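Local coordinates for protein ribosomal RNA small subunit methyltransferase D (Escherichia coli, PDB 2FPO) that methylates the N2 amino group of guanine 966 in 16S rRNA of the assembled 30S particle, using S-adenosyl-L-methionine as methyl donor, at residues A[43-48]-A[66-71]; A[95-98]-A[104-107]; A[115-120]-A[141-146]; A[135-140]-A[158-163]. All coordinates share one frame; numbering follows the deposited sequence.

Interaction 1 of 4, residues A[43-48]-A[66-71]; sequences ETLFNW and GALGLE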
loop_
_atom_site.group_PDB
_atom_site.type_symbol
_atom_site.label_atom_id
_atom_site.label_comp_id
_atom_site.label_asym_id
_atom_site.label_seq_id
_atom_site.Cartn_x
_atom_site.Cartn_y
_atom_site.Cartn_z
ATOM N N GLU A 43 -4.995 4.859 10.882
ATOM C CA GLU A 43 -4.643 4.726 12.275
ATOM C C GLU A 43 -4.520 3.265 12.681
ATOM O O GLU A 43 -3.503 2.860 13.243
ATOM C CB GLU A 43 -5.688 5.453 13.117
ATOM C CG GLU A 43 -5.315 5.671 14.537
ATOM C CD GLU A 43 -6.404 6.463 15.278
ATOM O OE1 GLU A 43 -6.057 7.427 15.990
ATOM O OE2 GLU A 43 -7.597 6.122 15.123
ATOM N N THR A 44 -5.533 2.474 12.362
ATOM C CA THR A 44 -5.527 1.039 12.647
ATOM C C THR A 44 -4.351 0.315 11.947
ATOM O O THR A 44 -3.616 -0.443 12.591
ATOM C CB THR A 44 -6.885 0.391 12.230
ATOM O OG1 THR A 44 -7.948 1.022 12.942
ATOM C CG2 THR A 44 -6.920 -1.104 12.518
ATOM N N LEU A 45 -4.172 0.561 10.644
ATOM C CA LEU A 45 -3.136 -0.110 9.866
ATOM C C LEU A 45 -1.729 0.189 10.401
ATOM O O LEU A 45 -0.886 -0.707 10.552
ATOM C CB LEU A 45 -3.206 0.340 8.390
ATOM C CG LEU A 45 -2.113 -0.165 7.448
ATOM C CD1 LEU A 45 -1.930 -1.719 7.533
ATOM C CD2 LEU A 45 -2.407 0.287 5.988
ATOM N N PHE A 46 -1.479 1.467 10.659
ATOM C CA PHE A 46 -0.160 1.892 11.065
ATOM C C PHE A 46 0.122 1.581 12.513
ATOM O O PHE A 46 1.287 1.437 12.878
ATOM C CB PHE A 46 0.158 3.319 10.612
ATOM C CG PHE A 46 0.419 3.399 9.131
ATOM C CD1 PHE A 46 1.677 3.018 8.613
ATOM C CD2 PHE A 46 -0.607 3.753 8.244
ATOM C CE1 PHE A 46 1.916 3.041 7.258
ATOM C CE2 PHE A 46 -0.372 3.778 6.867
ATOM C CZ PHE A 46 0.889 3.438 6.373
ATOM N N ASN A 47 -0.922 1.409 13.320
ATOM C CA ASN A 47 -0.739 0.804 14.633
ATOM C C ASN A 47 -0.302 -0.663 14.479
ATOM O O ASN A 47 0.640 -1.088 15.152
ATOM C CB ASN A 47 -1.983 0.975 15.516
ATOM C CG ASN A 47 -2.274 2.453 15.870
ATOM O OD1 ASN A 47 -1.503 3.362 15.541
ATOM N ND2 ASN A 47 -3.409 2.688 16.533
ATOM N N TRP A 48 -0.940 -1.415 13.570
ATOM C CA TRP A 48 -0.493 -2.816 13.301
ATOM C C TRP A 48 0.962 -2.891 12.806
ATOM O O TRP A 48 1.677 -3.849 13.096
ATOM C CB TRP A 48 -1.350 -3.523 12.238
ATOM C CG TRP A 48 -2.810 -3.793 12.576
ATOM C CD1 TRP A 48 -3.385 -3.878 13.821
ATOM C CD2 TRP A 48 -3.860 -4.024 11.634
ATOM N NE1 TRP A 48 -4.740 -4.150 13.703
ATOM C CE2 TRP A 48 -5.052 -4.253 12.371
ATOM C CE3 TRP A 48 -3.903 -4.094 10.234
ATOM C CZ2 TRP A 48 -6.278 -4.538 11.749
ATOM C CZ3 TRP A 48 -5.112 -4.354 9.618
ATOM C CH2 TRP A 48 -6.295 -4.578 10.381
ATOM N N GLY A 66 -1.960 8.604 -2.402
ATOM C CA GLY A 66 -0.720 8.402 -1.703
ATOM C C GLY A 66 -0.912 8.348 -0.191
ATOM O O GLY A 66 0.075 8.278 0.546
ATOM N N ALA A 67 -2.159 8.391 0.292
ATOM C CA ALA A 67 -2.404 8.323 1.744
ATOM C C ALA A 67 -1.542 7.240 2.427
ATOM O O ALA A 67 -0.846 7.524 3.411
ATOM C CB ALA A 67 -3.893 8.115 2.051
ATOM N N LEU A 68 -1.536 6.027 1.877
ATOM C CA LEU A 68 -0.794 4.931 2.491
ATOM C C LEU A 68 0.718 5.072 2.365
ATOM O O LEU A 68 1.432 4.993 3.360
ATOM C CB LEU A 68 -1.273 3.570 1.976
ATOM C CG LEU A 68 -2.740 3.227 2.239
ATOM C CD1 LEU A 68 -3.055 1.817 1.755
ATOM C CD2 LEU A 68 -3.068 3.381 3.746
ATOM N N GLY A 69 1.207 5.273 1.142
ATOM C CA GLY A 69 2.649 5.438 0.921
ATOM C C GLY A 69 3.255 6.623 1.669
ATOM O O GLY A 69 4.346 6.523 2.221
ATOM N N LEU A 70 2.531 7.739 1.690
ATOM C CA LEU A 70 2.967 8.959 2.373
ATOM C C LEU A 70 3.017 8.855 3.893
ATOM O O LEU A 70 3.948 9.325 4.555
ATOM C CB LEU A 70 2.100 10.145 1.938
ATOM C CG LEU A 70 2.339 10.557 0.477
ATOM C CD1 LEU A 70 1.341 11.626 0.057
ATOM C CD2 LEU A 70 3.759 11.053 0.312
ATOM N N GLU A 71 2.002 8.236 4.450
ATOM C CA GLU A 71 2.006 7.909 5.871
ATOM C C GLU A 71 3.180 6.953 6.194
ATOM O O GLU A 71 3.848 7.121 7.219
ATOM C CB GLU A 71 0.629 7.314 6.197
ATOM C CG GLU A 71 0.283 7.127 7.624
ATOM C CD GLU A 71 -0.083 8.404 8.317
ATOM O OE1 GLU A 71 -0.899 9.210 7.783
ATOM O OE2 GLU A 71 0.472 8.585 9.412
#

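Interaction 2 of 4, residues A[95-98]-A[104-107]; sequences KNLA and NARV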
loop_
_atom_site.group_PDB
_atom_site.type_symbol
_atom_site.label_atom_id
_atom_site.label_comp_id
_atom_site.label_asym_id
_atom_site.label_seq_id
_atom_site.Cartn_x
_atom_site.Cartn_y
_atom_site.Cartn_z
ATOM N N LYS A 95 4.479 15.692 -7.121
ATOM C CA LYS A 95 4.497 17.037 -6.551
ATOM C C LYS A 95 4.463 17.012 -5.028
ATOM O O LYS A 95 5.232 17.734 -4.387
ATOM C CB LYS A 95 3.335 17.861 -7.085
ATOM C CG LYS A 95 3.478 18.266 -8.558
ATOM C CD LYS A 95 2.268 19.062 -8.960
ATOM C CE LYS A 95 2.093 19.115 -10.464
ATOM N NZ LYS A 95 0.787 19.751 -10.768
ATOM N N ASN A 96 3.592 16.169 -4.442
ATOM C CA ASN A 96 3.508 16.106 -2.982
ATOM C C ASN A 96 4.761 15.555 -2.368
ATOM O O ASN A 96 5.167 16.024 -1.321
ATOM C CB ASN A 96 2.266 15.352 -2.496
ATOM C CG ASN A 96 0.994 16.075 -2.843
ATOM O OD1 ASN A 96 1.001 17.288 -3.031
ATOM N ND2 ASN A 96 -0.107 15.345 -2.932
ATOM N N LEU A 97 5.402 14.589 -3.025
ATOM C CA LEU A 97 6.702 14.120 -2.552
ATOM C C LEU A 97 7.779 15.215 -2.583
ATOM O O LEU A 97 8.664 15.259 -1.714
ATOM C CB LEU A 97 7.174 12.907 -3.364
ATOM C CG LEU A 97 6.398 11.594 -3.159
ATOM C CD1 LEU A 97 6.648 10.660 -4.336
ATOM C CD2 LEU A 97 6.729 10.900 -1.825
ATOM N N ALA A 98 7.719 16.078 -3.595
ATOM C CA ALA A 98 8.677 17.177 -3.721
ATOM C C ALA A 98 8.483 18.212 -2.589
ATOM O O ALA A 98 9.455 18.651 -1.969
ATOM C CB ALA A 98 8.582 17.807 -5.118
ATOM N N ASN A 104 13.358 9.457 -0.893
ATOM C CA ASN A 104 13.362 8.017 -0.692
ATOM C C ASN A 104 12.045 7.356 -1.161
ATOM O O ASN A 104 11.512 6.480 -0.487
ATOM C CB ASN A 104 13.680 7.660 0.793
ATOM C CG ASN A 104 12.616 8.173 1.782
ATOM O OD1 ASN A 104 12.037 9.251 1.589
ATOM N ND2 ASN A 104 12.354 7.395 2.836
ATOM N N ALA A 105 11.578 7.770 -2.341
ATOM C CA ALA A 105 10.351 7.293 -2.964
ATOM C C ALA A 105 10.365 7.528 -4.463
ATOM O O ALA A 105 11.118 8.374 -4.974
ATOM C CB ALA A 105 9.128 7.970 -2.330
ATOM N N ARG A 106 9.565 6.764 -5.183
ATOM C CA ARG A 106 9.426 6.962 -6.616
ATOM C C ARG A 106 7.969 6.659 -6.972
ATOM O O ARG A 106 7.241 5.939 -6.245
ATOM C CB ARG A 106 10.325 6.012 -7.399
ATOM C CG ARG A 106 10.017 4.537 -7.153
ATOM C CD ARG A 106 10.602 3.679 -8.293
ATOM N NE ARG A 106 12.087 3.642 -8.253
ATOM C CZ ARG A 106 12.815 2.847 -7.468
ATOM N NH1 ARG A 106 14.166 2.871 -7.556
ATOM N NH2 ARG A 106 12.221 2.016 -6.611
ATOM N N VAL A 107 7.534 7.210 -8.080
ATOM C CA VAL A 107 6.174 7.006 -8.513
ATOM C C VAL A 107 6.298 6.451 -9.886
ATOM O O VAL A 107 6.989 7.029 -10.754
ATOM C CB VAL A 107 5.393 8.343 -8.564
ATOM C CG1 VAL A 107 4.001 8.136 -9.157
ATOM C CG2 VAL A 107 5.340 9.006 -7.146
#

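Interaction 3 of 4, residues A[115-120]-A[141-146]; sequences FLAQKG and INLLED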
loop_
_atom_site.group_PDB
_atom_site.type_symbol
_atom_site.label_atom_id
_atom_site.label_comp_id
_atom_site.label_asym_id
_atom_site.label_seq_id
_atom_site.Cartn_x
_atom_site.Cartn_y
_atom_site.Cartn_z
ATOM N N PHE A 115 2.738 -3.775 -14.325
ATOM C CA PHE A 115 3.883 -3.488 -13.478
ATOM C C PHE A 115 4.457 -4.704 -12.730
ATOM O O PHE A 115 5.677 -4.888 -12.683
ATOM C CB PHE A 115 3.628 -2.351 -12.485
ATOM C CG PHE A 115 4.836 -2.085 -11.622
ATOM C CD1 PHE A 115 5.932 -1.415 -12.143
ATOM C CD2 PHE A 115 4.914 -2.600 -10.331
ATOM C CE1 PHE A 115 7.073 -1.224 -11.360
ATOM C CE2 PHE A 115 6.066 -2.420 -9.558
ATOM C CZ PHE A 115 7.128 -1.727 -10.086
ATOM N N LEU A 116 3.577 -5.506 -12.128
ATOM C CA LEU A 116 3.985 -6.646 -11.299
ATOM C C LEU A 116 4.344 -7.885 -12.108
ATOM O O LEU A 116 4.934 -8.829 -11.569
ATOM C CB LEU A 116 2.905 -6.977 -10.236
ATOM C CG LEU A 116 2.540 -5.827 -9.270
ATOM C CD1 LEU A 116 1.312 -6.182 -8.483
ATOM C CD2 LEU A 116 3.764 -5.495 -8.356
ATOM N N ALA A 117 3.988 -7.888 -13.391
ATOM C CA ALA A 117 4.311 -9.003 -14.299
ATOM C C ALA A 117 5.700 -8.823 -14.888
ATOM O O ALA A 117 5.865 -8.700 -16.124
ATOM C CB ALA A 117 3.264 -9.150 -15.400
ATOM N N GLN A 118 6.685 -8.837 -13.997
ATOM C CA GLN A 118 8.103 -8.816 -14.334
ATOM C C GLN A 118 8.887 -9.306 -13.087
ATOM O O GLN A 118 8.302 -9.420 -12.003
ATOM C CB GLN A 118 8.539 -7.387 -14.692
ATOM C CG GLN A 118 8.300 -6.373 -13.539
ATOM C CD GLN A 118 8.942 -5.017 -13.779
ATOM O OE1 GLN A 118 10.000 -4.914 -14.419
ATOM N NE2 GLN A 118 8.300 -3.950 -13.265
ATOM N N LYS A 119 10.181 -9.586 -13.233
ATOM C CA LYS A 119 11.016 -9.911 -12.078
ATOM C C LYS A 119 11.029 -8.733 -11.107
ATOM O O LYS A 119 11.515 -7.632 -11.441
ATOM C CB LYS A 119 12.455 -10.251 -12.485
ATOM C CG LYS A 119 13.296 -10.796 -11.320
ATOM C CD LYS A 119 14.577 -11.500 -11.790
ATOM C CE LYS A 119 15.858 -10.678 -11.511
ATOM N NZ LYS A 119 15.986 -9.434 -12.345
ATOM N N GLY A 120 10.509 -8.974 -9.906
ATOM C CA GLY A 120 10.380 -7.925 -8.911
ATOM C C GLY A 120 11.530 -7.811 -7.959
ATOM O O GLY A 120 12.556 -8.479 -8.106
ATOM N N ILE A 141 -2.378 -10.200 -5.830
ATOM C CA ILE A 141 -1.867 -11.122 -4.819
ATOM C C ILE A 141 -0.985 -12.247 -5.412
ATOM O O ILE A 141 0.085 -12.545 -4.886
ATOM C CB ILE A 141 -3.041 -11.708 -4.017
ATOM C CG1 ILE A 141 -3.517 -10.661 -2.990
ATOM C CG2 ILE A 141 -2.682 -13.112 -3.381
ATOM C CD1 ILE A 141 -4.922 -10.951 -2.399
ATOM N N ASN A 142 -1.415 -12.831 -6.526
ATOM C CA ASN A 142 -0.619 -13.918 -7.133
ATOM C C ASN A 142 0.637 -13.418 -7.804
ATOM O O ASN A 142 1.663 -14.082 -7.755
ATOM C CB ASN A 142 -1.441 -14.720 -8.126
ATOM C CG ASN A 142 -2.456 -15.617 -7.452
ATOM O OD1 ASN A 142 -3.531 -15.855 -7.996
ATOM N ND2 ASN A 142 -2.112 -16.141 -6.286
ATOM N N LEU A 143 0.555 -12.247 -8.440
ATOM C CA LEU A 143 1.735 -11.641 -9.062
ATOM C C LEU A 143 2.772 -11.263 -8.022
ATOM O O LEU A 143 3.953 -11.504 -8.234
ATOM C CB LEU A 143 1.359 -10.424 -9.908
ATOM C CG LEU A 143 0.586 -10.782 -11.195
ATOM C CD1 LEU A 143 -0.238 -9.591 -11.629
ATOM C CD2 LEU A 143 1.481 -11.264 -12.324
ATOM N N LEU A 144 2.322 -10.682 -6.896
ATOM C CA LEU A 144 3.226 -10.340 -5.776
ATOM C C LEU A 144 4.005 -11.552 -5.310
ATOM O O LEU A 144 5.231 -11.530 -5.197
ATOM C CB LEU A 144 2.464 -9.683 -4.587
ATOM C CG LEU A 144 1.920 -8.264 -4.813
ATOM C CD1 LEU A 144 1.032 -7.864 -3.608
ATOM C CD2 LEU A 144 3.122 -7.287 -4.992
ATOM N N GLU A 145 3.285 -12.630 -5.047
ATOM C CA GLU A 145 3.905 -13.892 -4.630
ATOM C C GLU A 145 4.794 -14.558 -5.701
ATOM O O GLU A 145 5.794 -15.166 -5.362
ATOM C CB GLU A 145 2.825 -14.872 -4.171
ATOM C CG GLU A 145 3.322 -16.262 -3.699
ATOM C CD GLU A 145 4.293 -16.183 -2.532
ATOM O OE1 GLU A 145 4.115 -15.304 -1.658
ATOM O OE2 GLU A 145 5.237 -17.018 -2.484
ATOM N N ASP A 146 4.408 -14.484 -6.977
ATOM C CA ASP A 146 5.080 -15.284 -8.010
ATOM C C ASP A 146 6.297 -14.593 -8.605
ATOM O O ASP A 146 7.173 -15.255 -9.133
ATOM C CB ASP A 146 4.137 -15.642 -9.150
ATOM C CG ASP A 146 3.007 -16.537 -8.724
ATOM O OD1 ASP A 146 3.045 -17.127 -7.619
ATOM O OD2 ASP A 146 2.051 -16.639 -9.510
#

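Interaction 4 of 4, residues A[135-140]-A[158-163]; sequences GLLEET and VESEVE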
loop_
_atom_site.group_PDB
_atom_site.type_symbol
_atom_site.label_atom_id
_atom_site.label_comp_id
_atom_site.label_asym_id
_atom_site.label_seq_id
_atom_site.Cartn_x
_atom_site.Cartn_y
_atom_site.Cartn_z
ATOM N N GLY A 135 -11.210 -8.870 -10.660
ATOM C CA GLY A 135 -10.319 -8.591 -11.790
ATOM C C GLY A 135 -8.946 -8.092 -11.391
ATOM O O GLY A 135 -8.021 -8.151 -12.185
ATOM N N LEU A 136 -8.812 -7.575 -10.164
ATOM C CA LEU A 136 -7.546 -7.022 -9.673
ATOM C C LEU A 136 -7.051 -7.697 -8.395
ATOM O O LEU A 136 -5.877 -7.976 -8.272
ATOM C CB LEU A 136 -7.646 -5.502 -9.417
ATOM C CG LEU A 136 -8.000 -4.546 -10.576
ATOM C CD1 LEU A 136 -8.114 -3.148 -10.042
ATOM C CD2 LEU A 136 -6.983 -4.592 -11.748
ATOM N N LEU A 137 -7.920 -7.924 -7.424
ATOM C CA LEU A 137 -7.420 -8.275 -6.092
ATOM C C LEU A 137 -6.604 -9.580 -6.061
ATOM O O LEU A 137 -5.432 -9.568 -5.684
ATOM C CB LEU A 137 -8.553 -8.353 -5.065
ATOM C CG LEU A 137 -8.114 -8.533 -3.597
ATOM C CD1 LEU A 137 -7.292 -7.340 -3.095
ATOM C CD2 LEU A 137 -9.290 -8.726 -2.680
ATOM N N GLU A 138 -7.231 -10.691 -6.444
ATOM C CA GLU A 138 -6.537 -11.965 -6.421
ATOM C C GLU A 138 -5.371 -12.051 -7.389
ATOM O O GLU A 138 -4.391 -12.730 -7.081
ATOM C CB GLU A 138 -7.488 -13.134 -6.658
ATOM C CG GLU A 138 -7.938 -13.792 -5.364
ATOM C CD GLU A 138 -9.312 -13.355 -4.936
ATOM O OE1 GLU A 138 -9.521 -12.117 -4.830
ATOM O OE2 GLU A 138 -10.175 -14.243 -4.713
ATOM N N GLU A 139 -5.511 -11.380 -8.544
ATOM C CA GLU A 139 -4.490 -11.304 -9.587
ATOM C C GLU A 139 -3.226 -10.633 -9.069
ATOM O O GLU A 139 -2.112 -11.082 -9.339
ATOM C CB GLU A 139 -5.005 -10.483 -10.777
ATOM C CG GLU A 139 -6.010 -11.220 -11.679
ATOM C CD GLU A 139 -7.454 -11.233 -11.132
ATOM O OE1 GLU A 139 -7.730 -10.642 -10.060
ATOM O OE2 GLU A 139 -8.323 -11.855 -11.791
ATOM N N THR A 140 -3.424 -9.546 -8.333
ATOM C CA THR A 140 -2.324 -8.758 -7.756
ATOM C C THR A 140 -1.601 -9.595 -6.719
ATOM O O THR A 140 -0.383 -9.692 -6.717
ATOM C CB THR A 140 -2.852 -7.420 -7.125
ATOM O OG1 THR A 140 -3.425 -6.613 -8.160
ATOM C CG2 THR A 140 -1.705 -6.622 -6.484
ATOM N N VAL A 158 -4.534 -5.828 2.684
ATOM C CA VAL A 158 -5.565 -6.082 1.694
ATOM C C VAL A 158 -6.866 -5.500 2.225
ATOM O O VAL A 158 -7.273 -5.763 3.354
ATOM C CB VAL A 158 -5.742 -7.627 1.376
ATOM C CG1 VAL A 158 -6.895 -7.847 0.407
ATOM C CG2 VAL A 158 -4.476 -8.202 0.805
ATOM N N GLU A 159 -7.469 -4.637 1.417
ATOM C CA GLU A 159 -8.749 -4.051 1.718
ATOM C C GLU A 159 -9.810 -4.619 0.739
ATOM O O GLU A 159 -9.584 -4.690 -0.485
ATOM C CB GLU A 159 -8.630 -2.535 1.596
ATOM C CG GLU A 159 -9.868 -1.794 1.912
ATOM C CD GLU A 159 -9.658 -0.280 1.973
ATOM O OE1 GLU A 159 -8.633 0.174 2.545
ATOM O OE2 GLU A 159 -10.551 0.432 1.460
ATOM N N SER A 160 -10.955 -5.025 1.291
ATOM C CA SER A 160 -11.993 -5.677 0.505
ATOM C C SER A 160 -13.366 -5.614 1.171
ATOM O O SER A 160 -13.464 -5.703 2.379
ATOM C CB SER A 160 -11.602 -7.137 0.258
ATOM O OG SER A 160 -12.433 -7.715 -0.730
ATOM N N GLU A 161 -14.419 -5.486 0.363
ATOM C CA GLU A 161 -15.788 -5.505 0.874
ATOM C C GLU A 161 -16.090 -6.861 1.498
ATOM O O GLU A 161 -15.781 -7.902 0.907
ATOM C CB GLU A 161 -16.793 -5.210 -0.246
ATOM C CG GLU A 161 -16.823 -3.762 -0.698
ATOM C CD GLU A 161 -15.498 -3.283 -1.293
ATOM O OE1 GLU A 161 -14.941 -3.975 -2.185
ATOM O OE2 GLU A 161 -15.024 -2.207 -0.859
ATOM N N VAL A 162 -16.671 -6.836 2.692
ATOM C CA VAL A 162 -17.067 -8.056 3.431
ATOM C C VAL A 162 -17.799 -9.064 2.540
ATOM O O VAL A 162 -17.455 -10.253 2.509
ATOM C CB VAL A 162 -17.960 -7.716 4.640
ATOM C CG1 VAL A 162 -18.653 -8.961 5.176
ATOM C CG2 VAL A 162 -17.130 -7.070 5.718
ATOM N N GLU A 163 -18.774 -8.549 1.793
ATOM C CA GLU A 163 -19.605 -9.316 0.866
ATOM C C GLU A 163 -18.811 -10.245 -0.057
ATOM O O GLU A 163 -19.358 -11.239 -0.562
ATOM C CB GLU A 163 -20.389 -8.336 0.001
ATOM C CG GLU A 163 -21.789 -8.765 -0.339
ATOM C CD GLU A 163 -22.534 -7.694 -1.117
ATOM O OE1 GLU A 163 -21.860 -6.778 -1.645
ATOM O OE2 GLU A 163 -23.785 -7.777 -1.198
#

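Interaction 1 of 4, residues A[43-48]-A[66-71]
Leu68 is the first residue of 66-71 to meet 43-48, and its side chain does so through one methyl, CD2. Leu68 CD2 lies 3.9 Å from Leu45 CD2, the two side chains crossing at about a right angle, and stands 4.1 Å from Phe46 CE2. The backbone of Leu68 takes part as well: its carbonyl O comes within 3.4 Å of Phe46 CZ, approaching the ring obliquely. Three residues on, Glu71 covers one face of that ring. Its CG sits 3.7 Å from the ring centroid, a CH-pi contact 24° off the normal, displaced toward CD2 and CE2, while Glu71 CB comes 3.7 Å from Phe46 CE2. On the opposite face lies CG of Leu45, from the ring's own helix, so the phenyl is held between a leucine and a glutamate stem. The first torsion of Glu71 (chi1 -169°) sets CG opposite the backbone N and over the ring, and the bend at chi2 then turns the carboxylate away, its plane 50° from that of the phenyl. The carboxylate forms salt bridges with Arg75 and Arg42 and accepts a hydrogen bond from the backbone N of Ile17. With an alanine in place of Phe46, the stem of Glu71 would probably lose its aromatic cover and a gap would open between the two helices, whose segment axes approach to 11.5 Å. No hydrogen bond crosses the contact; glutamate offers its methylenes to the apolar side and keeps its charge for the arginines, which would be expected to favour the ionised form.

Interaction 2 of 4, residues A[95-98]-A[104-107]
The backbones of helix 87-99 and strand 105-108 come nearest at Leu97 and Ala105, whose CA atoms are 7.8 Å apart, leaving the space between them to side chains. Within 95-98, Leu97 alone touches the strand segment. Its CG stands anti to the carbonyl carbon (chi1 -70°), and with chi2 at 161° the two methyls spread over different parts of the strand. CD2 rests on Ala105, 3.8 Å from its CB. CD1 reaches further along the strand to CG2 of Val107, at 3.5 Å, and is still 4.2 Å from the CB of Ala105. The leucine therefore bridges two residues, i and i+2, that both turn their CB atoms toward the helix, while Arg106 between them points the other way. This is the return half of a beta-alpha-beta crossover: strand 79-83, helix 87-99 and strand 105-108 follow one another, and the two strands lie parallel and adjacent, with 105-108 at the edge of the seven-stranded sheet of a Rossmann-like methyltransferase. Arg106 ties the edge strand to its neighbour by backbone hydrogen bonds with Ala80 and Leu82, and its NH2 bonds to Thr81 OG1. At Val107, CG2 is the methyl beside the backbone N, and it meets the leucine obliquely; the valine also packs against Ser90, Leu93 and Ile94, earlier in the same helix. Helix 67-74 borders the other end of the contact, where Leu73 touches both Leu97 and Ala105.

Interaction 3 of 4, residues A[115-120]-A[141-146]
Leu116 and Leu143 bring their chains close together: the CA atoms are 5.9 Å apart and the two CB atoms 3.8 Å, so the residues meet at the base of their side chains. With CG anti to the carbonyl carbon (chi1 -58°), Leu116 reaches on to Leu144 and spreads its two methyls like a fork. CD2 of Leu144 fits obliquely against it, 3.9 Å from Leu116 CD2 and 4.1 Å from Leu116 CD1. Leu143 fills a second hollow, its CD2 lodging against the small side chain of Ala117, 4.1 Å from both CA and CB. Ala117 is the centre of an inverse gamma turn, and Gln118 steadies the bend: its NE2 donates to Phe115 O at 2.8 Å, in the carbonyl plane, with an N-H...O angle of 147°. Leu116 and Leu144 both rest on Leu59 of strand 57-60, and Leu144 also on Val126 and Val128 of strand 123-128, so the contact joins helices 112-116 and 137-146 over the central sheet. Between the segments it is all carbon against carbon, without a hydrogen bond, so the fit depends on the shapes of three leucines and an alanine.

Interaction 4 of 4, residues A[135-140]-A[158-163]
Leu137 and Val158 make the apolar part of this contact. CD1 of Leu137 lies 3.6 Å from Val158 CG1, and its CD2 is 4.0 Å from the same methyl, so the valine meets both branches of the leucine obliquely. Leu137 CG is anti to the backbone N (chi1 -172°), which carries the fork out from the first turn of the helix onto the strand. A second kind of contact sets carbon against oxygen: Leu137 CD2 rests 3.8 Å from Ser160 OG, in van der Waals touch, while that hydroxyl has a weak hydrogen bond to Asn164 OD1. No hydrogen bond crosses to 158-163. At the helix start, Leu136, in the N-cap position, has its carbonyl O gripped twice by Thr140, from N at 2.9 Å and from OG1 at 2.8 Å, the two donors coming from opposite faces of the carbonyl plane and the hydroxyl lying 37° out of it. Strand 123-128, helix 137-146 and strand 154-161 form a beta-alpha-beta crossover of the Rossmann-like sheet; strand 154-161 runs between 123-128, where Leu137 also packs on Val128, and 184-191, where Val158 packs on Tyr189.

All four contacts belong to one Rossmann-like domain, whose sheet has the strand order 3-2-1-4-5-7-6 of class I methyltransferases. Along the chain, interactions 1 and 2 come in series ahead of the others, whereas 3 and 4 alternate their segments and share helix 137-146. Interactions 1 and 2 have centres about 16 Å apart and touch where Leu70 CD2 meets Leu97 CD2 at 3.7 Å. Interactions 3 and 4, whose centres are also about 16 Å apart, join through Leu116 CD1 and Thr140 CG2 at 3.6 Å. Interactions 2 and 4 reach the same sheet with centres about 26 Å apart, on opposite sides of the chain's centre, so the contacts are spread across much of the sheet's width.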